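Local structure of diguanylate cyclase (Vibrio cholerae serotype O1, 6EIB) at residues A[62-67]-A[99-104]; A[70-75]-A[82-87]; A[32-37]-A[121-126]; A[104-109]-A[116-121]. The protein catalyses the condensation of two GTP molecules into cyclic di-GMP through its magnesium-dependent GGDEF domain, the part described here, and is involved in biofilm formation. All coordinates share one frame; numbering follows the deposited sequence.

Contact 1: A[62-67]-A[99-104]; sequences KLFQSV and EQIRQR. With ACT (acetate ion), chain P; SO4 (sulfate ion), chain F.
Ile101 is the principal apolar residue of the contact between helices 50-67 and 91-107. CG2, anti to the backbone N, meets the edge of the Phe64 ring in its plane, 3.7 Å from CE1; Ile101 CG1 lies 3.9 Å from Val67 CG1, and this branch brings CD1 back to Phe64 CD1. A flat ring and a beta-branched chain suit this spot because they fill the wedge between the helices without needing polar partners. Leu63, itself buried, has CG anti to the backbone N (chi1 -168°), which turns both methyls to the second helix: CD2 rests 3.6 Å from Ile101 O, and CD1 sits over the centre of the Arg104 guanidinium, 3.8 Å from CZ.

Arg104, bent at chi3 (54°), thus lays the flat face of its guanidinium on the Leu63 methyl, leaving the N-H groups at the edge for polar partners. NH1 donates to Ser66 OG at 3.2 Å, close to the guanidinium plane, while NH2 binds a sulfate ion, probably from the crystallisation liquor. On the far side of helix 91-107, Arg102 NE and NH2 both grip Glu99 OE1, with NE at 2.6 Å; NH1 bonds Asn153 OD1, which should help fix the group's rotation.

Phe64 is positioned on its sheet side by Phe82, edge-to-face, and by Ile84 and Ile36, on which Ile101 also rests. The short helical segments run at 129° to each other, 10.0 Å apart at closest approach. Two helices packed side by side on one face of a central sheet are characteristic of the GGDEF domain, an alpha/beta fold related to nucleotide cyclases.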
# COMPACT_ATOMS: atom_id res chain seq x y z
N LYS A 62 8.04 -1.78 8.15
CA LYS A 62 9.48 -2.02 7.97
C LYS A 62 9.74 -2.57 6.57
O LYS A 62 10.67 -2.16 5.87
CB LYS A 62 10.03 -2.98 9.02
CG LYS A 62 10.13 -2.41 10.42
CD LYS A 62 10.87 -3.36 11.40
CE LYS A 62 10.11 -4.65 11.74
NZ LYS A 62 8.94 -4.41 12.66
N LEU A 63 8.85 -3.46 6.14
CA LEU A 63 8.95 -4.08 4.84
C LEU A 63 8.88 -3.08 3.69
O LEU A 63 9.64 -3.21 2.72
CB LEU A 63 7.82 -5.12 4.67
CG LEU A 63 7.90 -6.08 3.48
CD1 LEU A 63 9.29 -6.79 3.44
CD2 LEU A 63 6.74 -7.09 3.53
N PHE A 64 8.02 -2.06 3.82
CA PHE A 64 7.92 -1.04 2.78
C PHE A 64 9.28 -0.39 2.54
O PHE A 64 9.72 -0.24 1.39
CB PHE A 64 6.91 0.05 3.15
CG PHE A 64 5.49 -0.43 3.27
CD1 PHE A 64 5.07 -1.58 2.63
CD2 PHE A 64 4.57 0.32 3.98
CE1 PHE A 64 3.75 -2.00 2.72
CE2 PHE A 64 3.24 -0.08 4.08
CZ PHE A 64 2.83 -1.24 3.45
N GLN A 65 9.94 -0.00 3.63
CA GLN A 65 11.27 0.60 3.58
C GLN A 65 12.32 -0.27 2.91
O GLN A 65 13.12 0.21 2.10
CB GLN A 65 11.75 0.94 4.98
CG GLN A 65 11.08 2.11 5.67
CD GLN A 65 11.62 2.33 7.09
OE1 GLN A 65 10.92 2.10 8.08
NE2 GLN A 65 12.90 2.72 7.19
N SER A 66 12.35 -1.54 3.30
CA SER A 66 13.33 -2.51 2.81
C SER A 66 13.20 -2.75 1.31
O SER A 66 14.20 -2.81 0.58
CB SER A 66 13.17 -3.83 3.56
OG SER A 66 13.92 -4.86 2.94
N VAL A 67 11.96 -2.91 0.88
CA VAL A 67 11.66 -3.19 -0.52
C VAL A 67 11.74 -1.94 -1.40
O VAL A 67 12.21 -2.01 -2.53
CB VAL A 67 10.27 -3.85 -0.66
CG1 VAL A 67 9.85 -3.92 -2.11
CG2 VAL A 67 10.26 -5.23 0.01
N GLU A 99 4.14 -6.24 -5.83
CA GLU A 99 4.21 -7.69 -5.84
C GLU A 99 5.30 -8.23 -4.91
O GLU A 99 5.10 -9.29 -4.27
CB GLU A 99 4.48 -8.22 -7.26
CG GLU A 99 3.28 -8.26 -8.20
CD GLU A 99 2.22 -9.32 -7.83
OE1 GLU A 99 2.39 -10.07 -6.84
OE2 GLU A 99 1.23 -9.45 -8.56
N GLN A 100 6.44 -7.54 -4.87
CA GLN A 100 7.54 -7.92 -3.98
C GLN A 100 7.10 -7.78 -2.51
O GLN A 100 7.42 -8.63 -1.68
CB GLN A 100 8.78 -7.06 -4.24
CG GLN A 100 9.46 -7.34 -5.57
CD GLN A 100 10.73 -6.54 -5.75
OE1 GLN A 100 10.83 -5.41 -5.28
NE2 GLN A 100 11.72 -7.13 -6.42
N ILE A 101 6.40 -6.70 -2.19
CA ILE A 101 5.89 -6.54 -0.84
C ILE A 101 4.90 -7.68 -0.50
O ILE A 101 4.98 -8.24 0.60
CB ILE A 101 5.18 -5.17 -0.67
CG1 ILE A 101 6.19 -4.03 -0.78
CG2 ILE A 101 4.40 -5.06 0.68
CD1 ILE A 101 5.53 -2.73 -1.15
N ARG A 102 3.99 -7.99 -1.43
CA ARG A 102 2.99 -9.06 -1.23
C ARG A 102 3.70 -10.38 -0.93
O ARG A 102 3.34 -11.11 0.01
CB ARG A 102 2.10 -9.22 -2.47
CG ARG A 102 1.04 -10.32 -2.32
CD ARG A 102 0.36 -10.71 -3.63
NE ARG A 102 1.28 -11.10 -4.69
CZ ARG A 102 1.97 -12.23 -4.71
NH1 ARG A 102 1.87 -13.11 -3.71
NH2 ARG A 102 2.77 -12.49 -5.72
N GLN A 103 4.71 -10.68 -1.75
CA GLN A 103 5.45 -11.94 -1.64
C GLN A 103 6.26 -12.06 -0.38
O GLN A 103 6.25 -13.10 0.26
CB GLN A 103 6.36 -12.13 -2.82
CG GLN A 103 5.67 -12.63 -4.07
CD GLN A 103 6.51 -12.41 -5.30
OE1 GLN A 103 7.40 -11.54 -5.32
NE2 GLN A 103 6.31 -13.25 -6.33
N ARG A 104 7.00 -11.01 -0.04
CA ARG A 104 7.83 -11.09 1.16
C ARG A 104 6.99 -11.09 2.44
O ARG A 104 7.38 -11.70 3.45
CB ARG A 104 8.87 -9.96 1.18
CG ARG A 104 10.00 -10.25 0.21
CD ARG A 104 11.23 -9.42 0.50
NE ARG A 104 11.67 -9.55 1.89
CZ ARG A 104 12.46 -8.65 2.47
NH1 ARG A 104 12.87 -7.60 1.78
NH2 ARG A 104 12.80 -8.77 3.75
C ACT P . 3.97 -16.09 -5.36
O ACT P . 3.29 -17.12 -5.56
OXT ACT P . 3.73 -15.12 -6.12
CH3 ACT P . 5.02 -16.01 -4.29
S SO4 F . 12.33 -11.44 6.40
O1 SO4 F . 12.31 -11.35 7.86
O2 SO4 F . 13.49 -12.19 5.94
O3 SO4 F . 11.18 -12.17 5.88
O4 SO4 F . 12.37 -10.06 5.90

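Contact 2: A[70-75]-A[82-87]; sequences DHHFCG and FIIVLE
The ring of Phe73, in the first strand of a beta hairpin (73-76 with 81-87), receives Val85 CG1 at its edge, in plane, 4.0 Å from CD2, and its far end reaches Glu87, whose OE1 lies 3.3 Å from CZ with carboxylate and ring planes only 23° apart. Leu13 and Asp16 of helix 10-27 also touch this ring. The ring of His72, which leads into the hairpin, has Asp70 O at its edge: ND1 donates to that carbonyl at 3.0 Å, almost in the ring plane, pinning the imidazole although its CG takes the crowded position between backbone N and carbonyl carbon (chi1 66°).

The turn of the hairpin and the first residues of its second strand, ending in Phe82, carry the GGEEF signature with Glu80, the predicted proton acceptor. Phe73 and Val85 form a hydrogen-bonded antiparallel pair, as do Gly75 and Ile83; Cys74 and Ile84 form the non-hydrogen-bonded pair between them. Gly75 lets Ile83 CG2 lie close over the backbone, 3.6 Å from Gly75 O.

On the face of Cys74 and Ile84, Cys74 SG is bonded to Cys8 SG in a disulfide that ties the edge strand to the N-terminal segment between helices 4-7 and 10-27. This SG also lies 4.0 Å from Phe82 CD2, an oblique sulfur-aromatic contact. Glu87 keeps its charge satisfied by a salt bridge to Arg23. Where the strands part, a water accepts from Glu87 N at 2.9 Å and donates weakly to His71 O.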
# COMPACT_ATOMS: atom_id res chain seq x y z
N ASP A 70 14.05 3.72 -2.77
CA ASP A 70 13.82 5.12 -3.12
C ASP A 70 12.69 5.80 -2.35
O ASP A 70 11.72 5.15 -1.92
CB ASP A 70 13.57 5.29 -4.61
CG ASP A 70 14.85 5.21 -5.42
OD1 ASP A 70 15.91 5.64 -4.91
OD2 ASP A 70 14.78 4.76 -6.59
N HIS A 71 12.83 7.13 -2.24
CA HIS A 71 11.87 7.98 -1.54
C HIS A 71 10.43 7.61 -1.89
O HIS A 71 10.13 7.23 -3.03
CB HIS A 71 12.12 9.46 -1.86
CG HIS A 71 11.29 10.40 -1.03
ND1 HIS A 71 11.45 10.53 0.34
CD2 HIS A 71 10.28 11.24 -1.37
CE1 HIS A 71 10.58 11.42 0.80
NE2 HIS A 71 9.86 11.86 -0.22
N HIS A 72 9.57 7.70 -0.89
CA HIS A 72 8.18 7.29 -0.99
C HIS A 72 7.49 7.81 0.25
O HIS A 72 8.16 8.14 1.23
CB HIS A 72 8.09 5.77 -1.12
CG HIS A 72 8.53 5.03 0.10
ND1 HIS A 72 9.83 4.61 0.29
CD2 HIS A 72 7.81 4.50 1.13
CE1 HIS A 72 9.91 3.95 1.43
NE2 HIS A 72 8.69 3.85 1.95
N PHE A 73 6.16 7.91 0.20
CA PHE A 73 5.37 8.31 1.34
C PHE A 73 4.52 7.13 1.75
O PHE A 73 4.11 6.39 0.87
CB PHE A 73 4.46 9.50 1.03
CG PHE A 73 5.17 10.69 0.45
CD1 PHE A 73 6.02 11.46 1.24
CD2 PHE A 73 4.97 11.05 -0.87
CE1 PHE A 73 6.67 12.59 0.71
CE2 PHE A 73 5.62 12.18 -1.41
CZ PHE A 73 6.46 12.94 -0.63
N CYS A 74 4.28 6.96 3.05
CA CYS A 74 3.44 5.87 3.54
C CYS A 74 2.36 6.38 4.46
O CYS A 74 2.59 7.33 5.21
CB CYS A 74 4.30 4.83 4.30
SG CYS A 74 3.30 3.57 5.22
N GLY A 75 1.19 5.74 4.45
CA GLY A 75 0.16 6.12 5.40
C GLY A 75 -0.70 4.92 5.76
O GLY A 75 -1.06 4.11 4.91
N PHE A 82 -3.17 0.33 3.95
CA PHE A 82 -2.07 1.27 3.77
C PHE A 82 -2.10 1.83 2.40
O PHE A 82 -2.67 1.24 1.47
CB PHE A 82 -0.69 0.59 3.99
CG PHE A 82 -0.43 0.22 5.40
CD1 PHE A 82 -0.94 -0.97 5.95
CD2 PHE A 82 0.32 1.07 6.21
CE1 PHE A 82 -0.68 -1.30 7.28
CE2 PHE A 82 0.57 0.75 7.53
CZ PHE A 82 0.08 -0.45 8.07
N ILE A 83 -1.44 2.97 2.26
CA ILE A 83 -1.23 3.54 0.97
C ILE A 83 0.25 3.89 0.85
O ILE A 83 0.85 4.38 1.81
CB ILE A 83 -2.15 4.76 0.81
CG1 ILE A 83 -2.04 5.41 -0.57
CG2 ILE A 83 -1.78 5.79 1.82
CD1 ILE A 83 -3.19 6.48 -0.74
N ILE A 84 0.83 3.61 -0.31
CA ILE A 84 2.19 4.03 -0.62
C ILE A 84 2.15 4.92 -1.85
O ILE A 84 1.60 4.54 -2.89
CB ILE A 84 3.10 2.84 -0.85
CG1 ILE A 84 3.08 1.93 0.37
CG2 ILE A 84 4.57 3.29 -1.12
CD1 ILE A 84 3.72 0.59 0.11
N VAL A 85 2.77 6.08 -1.72
CA VAL A 85 2.82 7.02 -2.82
C VAL A 85 4.23 7.14 -3.32
O VAL A 85 5.13 7.41 -2.52
CB VAL A 85 2.30 8.41 -2.40
CG1 VAL A 85 2.51 9.46 -3.53
CG2 VAL A 85 0.82 8.30 -1.98
N LEU A 86 4.43 6.92 -4.62
CA LEU A 86 5.80 6.90 -5.17
C LEU A 86 6.02 8.02 -6.19
O LEU A 86 5.47 7.98 -7.28
CB LEU A 86 6.12 5.56 -5.83
CG LEU A 86 6.09 4.20 -5.11
CD1 LEU A 86 6.18 3.08 -6.13
CD2 LEU A 86 7.28 4.04 -4.21
N GLU A 87 6.77 9.05 -5.82
CA GLU A 87 7.06 10.13 -6.78
C GLU A 87 7.97 9.71 -7.92
O GLU A 87 8.84 8.85 -7.76
CB GLU A 87 7.65 11.35 -6.07
CG GLU A 87 6.68 12.04 -5.14
CD GLU A 87 7.21 13.43 -4.72
OE1 GLU A 87 7.75 13.53 -3.60
OE2 GLU A 87 7.09 14.40 -5.50
O HOH W 1 8.32 9.18 -3.43

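Contact 3: A[32-37]-A[121-126]; sequences SCISID and AGVSSL. With SO4 (sulfate ion), chain E.
Backbone hydrogen bonds carry this pairing of strands 31-38 and 119-125, antiparallel neighbours in the middle of the GGDEF domain's central sheet. Cys33 with Ser124 and Ser35 with Gly122 are the hydrogen-bonded pairs, each closed by two bonds. Ser35 N reaches Gly122 O at 2.8 Å, nearly along the C=O axis, whereas Cys33 N approaches Ser124 O from above the carbonyl plane. CA-H...O contacts fill the rungs between; the shortest, Ala121 CA to Ser35 O, is 3.1 Å.

Apolar contacts gather on the face of Ile34, Ile36, Ala121 and Val123. Ala121 CB lies 3.9 Å from Ile36 CG1 and 4.0 Å from Ile34 CG2. Ile34 holds CG1 anti to the carbonyl carbon, which leaves its CG2 anti to the backbone N, where it meets this methyl. Helix 91-107 packs on this face at Val123, and so do Phe64 and Ile101 at Ile36.

Polar side chains find their partners beyond the pair. On the face of Cys33 and Ser35, Ser35 OG bonds Ser140 OG and Ser124 OG accepts from Arg139, both of helix 133-148, so small hydroxyls suit a buried helix-sheet interface. Asp37, near the C-terminal end of strand 31-38, is a magnesium ligand by similarity; its OD2 lies near Glu80 OE2, a closeness that a bound cation would be expected to relieve. At the opposite end, Ser32 OG bonds Thr89 O, and Ser125 OG donates to a sulfate O1 at 2.7 Å.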
# COMPACT_ATOMS: atom_id res chain seq x y z
N SER A 32 2.86 7.31 -8.71
CA SER A 32 2.13 6.04 -8.50
C SER A 32 1.58 5.88 -7.09
O SER A 32 2.07 6.48 -6.13
CB SER A 32 3.03 4.85 -8.83
OG SER A 32 3.29 4.75 -10.23
N CYS A 33 0.55 5.04 -6.98
CA CYS A 33 -0.15 4.91 -5.73
C CYS A 33 -0.45 3.44 -5.50
O CYS A 33 -1.01 2.80 -6.39
CB CYS A 33 -1.44 5.74 -5.79
SG CYS A 33 -2.41 5.68 -4.30
N ILE A 34 -0.06 2.90 -4.35
CA ILE A 34 -0.38 1.49 -4.02
C ILE A 34 -1.26 1.44 -2.81
O ILE A 34 -0.91 2.01 -1.77
CB ILE A 34 0.87 0.65 -3.68
CG1 ILE A 34 1.90 0.71 -4.81
CG2 ILE A 34 0.45 -0.83 -3.41
CD1 ILE A 34 3.37 0.24 -4.37
N SER A 35 -2.38 0.74 -2.92
CA SER A 35 -3.27 0.51 -1.80
C SER A 35 -3.13 -0.92 -1.34
O SER A 35 -3.18 -1.82 -2.16
CB SER A 35 -4.74 0.75 -2.19
OG SER A 35 -4.93 2.11 -2.55
N ILE A 36 -2.92 -1.12 -0.05
CA ILE A 36 -2.65 -2.45 0.49
C ILE A 36 -3.61 -2.73 1.59
O ILE A 36 -3.89 -1.84 2.38
CB ILE A 36 -1.20 -2.57 1.00
CG1 ILE A 36 -0.24 -2.62 -0.18
CG2 ILE A 36 -1.02 -3.85 1.86
CD1 ILE A 36 1.23 -2.52 0.22
N ASP A 37 -4.18 -3.93 1.62
CA ASP A 37 -5.01 -4.32 2.74
C ASP A 37 -4.55 -5.70 3.20
O ASP A 37 -4.40 -6.62 2.41
CB ASP A 37 -6.50 -4.32 2.36
CG ASP A 37 -7.41 -4.38 3.58
OD1 ASP A 37 -7.46 -3.39 4.35
OD2 ASP A 37 -8.14 -5.37 3.74
N ALA A 121 -3.12 -5.97 -2.96
CA ALA A 121 -2.69 -4.63 -3.30
C ALA A 121 -3.34 -4.21 -4.59
O ALA A 121 -3.57 -5.05 -5.48
CB ALA A 121 -1.12 -4.55 -3.44
N GLY A 122 -3.68 -2.93 -4.68
CA GLY A 122 -4.16 -2.40 -5.94
C GLY A 122 -3.22 -1.25 -6.30
O GLY A 122 -2.77 -0.53 -5.41
N VAL A 123 -2.96 -1.07 -7.59
CA VAL A 123 -2.00 -0.05 -8.05
C VAL A 123 -2.54 0.87 -9.14
O VAL A 123 -3.17 0.43 -10.10
CB VAL A 123 -0.74 -0.72 -8.61
CG1 VAL A 123 0.32 0.33 -8.92
CG2 VAL A 123 -0.23 -1.79 -7.65
N SER A 124 -2.28 2.17 -9.02
CA SER A 124 -2.60 3.03 -10.13
C SER A 124 -1.61 4.15 -10.12
O SER A 124 -0.65 4.15 -9.34
CB SER A 124 -4.04 3.58 -10.04
OG SER A 124 -4.46 4.15 -11.29
N SER A 125 -1.86 5.13 -10.97
CA SER A 125 -0.99 6.30 -11.02
C SER A 125 -1.72 7.51 -11.57
O SER A 125 -2.81 7.40 -12.13
CB SER A 125 0.25 6.00 -11.85
OG SER A 125 -0.10 5.83 -13.20
N LEU A 126 -1.09 8.68 -11.47
CA LEU A 126 -1.69 9.92 -11.98
C LEU A 126 -2.03 9.77 -13.47
O LEU A 126 -1.21 9.29 -14.24
CB LEU A 126 -0.72 11.10 -11.79
CG LEU A 126 -1.05 12.48 -12.37
CD1 LEU A 126 -2.17 13.11 -11.62
CD2 LEU A 126 0.19 13.38 -12.39
S SO4 E . 2.74 6.26 -15.82
O1 SO4 E . 2.07 6.62 -14.57
O2 SO4 E . 3.65 5.16 -15.57
O3 SO4 E . 1.76 5.87 -16.83
O4 SO4 E . 3.54 7.41 -16.29

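Contact 4: A[104-109]-A[116-121]; sequences RFAEHP and HIYLCA. With SO4 (sulfate ion), chain F; EDO (1,2-ethanediol), chain K.
Phe105 overlaps Ile117 and Leu119 with the CD2-CE2 side of its ring, both meeting it obliquely. With CG anti to the backbone N (chi1 -171°), the ring is turned from the last turn of helix 91-107 towards residues 117-119. Phe105 CE2 is 3.6 Å from Ile117 CG2, and Phe105 CD2 is equally near Leu119 CD2. Phe105 CD2 also lies 3.3 Å from Ile117 O. A large aromatic suits this buried corner because it can meet two branched aliphatics at once; Val56 of helix 50-67 touches both Phe105 and Ile117.

Next along the helix, Ala106 is small enough for the backbone of residues 117-118 to pass close by. Its CB sits 3.6 Å from Tyr118 CD1, and its CA-H points at Ile117 O.

Here helix 91-107 ends and the chain turns back through a loop into strand 119-125, the antiparallel partner of strand 31-38. Leu119 also reaches Leu60 and Ile36, while Ile117 packs on Ile38, a magnesium-binding residue by similarity, so the corner probably lies behind the metal site.

Polar groups close the helix terminus. His116 ND1 donates to Ala106 O at 2.9 Å, in the carbonyl plane though tilted from the ring plane, and the CA of Pro109 stands over one face of that imidazole. A water accepts from Ile117 N at 2.6 Å and lies within hydrogen-bonding distance of Phe105 O and His108 O. His108, stacked on Phe59, turns its ND1 outward to the sulfate also bound by Arg104, 3.2 Å from O3.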
# COMPACT_ATOMS: atom_id res chain seq x y z
N ARG A 104 7.00 -11.01 -0.04
CA ARG A 104 7.83 -11.09 1.16
C ARG A 104 6.99 -11.09 2.44
O ARG A 104 7.38 -11.70 3.45
CB ARG A 104 8.87 -9.96 1.18
CG ARG A 104 10.00 -10.25 0.21
CD ARG A 104 11.23 -9.42 0.50
NE ARG A 104 11.67 -9.55 1.89
CZ ARG A 104 12.46 -8.65 2.47
NH1 ARG A 104 12.87 -7.60 1.78
NH2 ARG A 104 12.80 -8.77 3.75
N PHE A 105 5.82 -10.46 2.40
CA PHE A 105 4.95 -10.52 3.53
C PHE A 105 4.43 -11.95 3.70
O PHE A 105 4.40 -12.49 4.82
CB PHE A 105 3.80 -9.51 3.34
CG PHE A 105 2.94 -9.32 4.55
CD1 PHE A 105 3.41 -8.61 5.64
CD2 PHE A 105 1.64 -9.80 4.56
CE1 PHE A 105 2.59 -8.39 6.75
CE2 PHE A 105 0.81 -9.60 5.67
CZ PHE A 105 1.28 -8.90 6.76
N ALA A 106 4.03 -12.58 2.59
CA ALA A 106 3.48 -13.93 2.60
C ALA A 106 4.54 -14.93 3.06
O ALA A 106 4.23 -16.00 3.60
CB ALA A 106 2.98 -14.32 1.21
N GLU A 107 5.79 -14.60 2.78
CA GLU A 107 6.91 -15.49 3.10
C GLU A 107 7.42 -15.35 4.54
O GLU A 107 8.20 -16.17 5.00
CB GLU A 107 8.06 -15.26 2.13
CG GLU A 107 7.86 -15.81 0.73
CD GLU A 107 8.79 -15.16 -0.29
OE1 GLU A 107 9.50 -14.17 0.06
OE2 GLU A 107 8.84 -15.65 -1.44
N HIS A 108 7.05 -14.27 5.23
CA HIS A 108 7.56 -14.07 6.58
C HIS A 108 6.73 -14.85 7.60
O HIS A 108 5.52 -14.71 7.68
CB HIS A 108 7.60 -12.59 6.93
CG HIS A 108 8.16 -12.32 8.29
ND1 HIS A 108 9.51 -12.27 8.55
CD2 HIS A 108 7.54 -12.02 9.47
CE1 HIS A 108 9.71 -12.01 9.83
NE2 HIS A 108 8.53 -11.86 10.41
N PRO A 109 7.39 -15.72 8.38
CA PRO A 109 6.68 -16.47 9.43
C PRO A 109 6.46 -15.58 10.65
O PRO A 109 7.38 -14.81 11.01
CB PRO A 109 7.65 -17.60 9.77
CG PRO A 109 9.00 -17.01 9.48
CD PRO A 109 8.82 -16.09 8.31
N HIS A 116 1.39 -17.69 8.81
CA HIS A 116 1.60 -16.90 7.60
C HIS A 116 0.42 -15.96 7.37
O HIS A 116 -0.75 -16.32 7.58
CB HIS A 116 1.85 -17.79 6.38
CG HIS A 116 3.22 -18.41 6.38
ND1 HIS A 116 4.32 -17.79 5.83
CD2 HIS A 116 3.66 -19.58 6.90
CE1 HIS A 116 5.38 -18.55 6.00
NE2 HIS A 116 5.02 -19.65 6.65
N ILE A 117 0.74 -14.72 7.06
CA ILE A 117 -0.25 -13.67 6.85
C ILE A 117 -0.06 -13.11 5.44
O ILE A 117 1.07 -13.02 4.95
CB ILE A 117 -0.12 -12.56 7.92
CG1 ILE A 117 -0.05 -13.18 9.31
CG2 ILE A 117 -1.28 -11.55 7.87
CD1 ILE A 117 0.16 -12.16 10.43
N TYR A 118 -1.16 -12.68 4.81
CA TYR A 118 -1.15 -12.29 3.41
C TYR A 118 -1.78 -10.89 3.24
O TYR A 118 -2.47 -10.39 4.13
CB TYR A 118 -1.92 -13.34 2.56
CG TYR A 118 -1.41 -14.76 2.74
CD1 TYR A 118 -0.37 -15.24 1.95
CD2 TYR A 118 -1.92 -15.60 3.73
CE1 TYR A 118 0.13 -16.53 2.12
CE2 TYR A 118 -1.39 -16.92 3.92
CZ TYR A 118 -0.38 -17.35 3.10
OH TYR A 118 0.17 -18.62 3.23
N LEU A 119 -1.55 -10.27 2.09
CA LEU A 119 -2.13 -8.97 1.82
C LEU A 119 -2.57 -8.93 0.37
O LEU A 119 -2.18 -9.80 -0.40
CB LEU A 119 -1.10 -7.84 2.14
CG LEU A 119 0.22 -7.75 1.37
CD1 LEU A 119 0.05 -7.04 0.02
CD2 LEU A 119 1.26 -7.02 2.23
N CYS A 120 -3.41 -7.96 0.01
CA CYS A 120 -3.72 -7.72 -1.40
C CYS A 120 -3.31 -6.30 -1.69
O CYS A 120 -3.20 -5.52 -0.76
CB CYS A 120 -5.21 -7.89 -1.72
SG CYS A 120 -5.73 -9.64 -1.65
N ALA A 121 -3.12 -5.97 -2.96
CA ALA A 121 -2.69 -4.63 -3.30
C ALA A 121 -3.34 -4.21 -4.59
O ALA A 121 -3.57 -5.05 -5.48
CB ALA A 121 -1.12 -4.55 -3.44
S SO4 F . 12.33 -11.44 6.40
O1 SO4 F . 12.31 -11.35 7.86
O2 SO4 F . 13.49 -12.19 5.94
O3 SO4 F . 11.18 -12.17 5.88
O4 SO4 F . 12.37 -10.06 5.90
C1 EDO K . -4.92 -17.47 8.21
O1 EDO K . -4.80 -17.68 6.79
C2 EDO K . -4.65 -16.00 8.53
O2 EDO K . -3.39 -15.57 7.98
O HOH W 2 3.26 -14.55 6.52

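How the contacts relate
From the N terminus, strand 31-38 opens the widest loop, which contact 3 closes when strand 119-125 returns beside it; the other three contacts nest within. Helix 50-67 opens contact 1, and the hairpin of contact 2 forms inside that loop before helix 91-107 closes it. Contact 4 follows in series, a short connection between that helix and strand 119-125, sharing Arg104 with contact 1 and Ala121 with contact 3. No loops cross. Strand 81-87 bonds to strand 31-38, so contacts 2 and 3 build one continuous sheet, and the helix pair of contact 1 packs across one face of it.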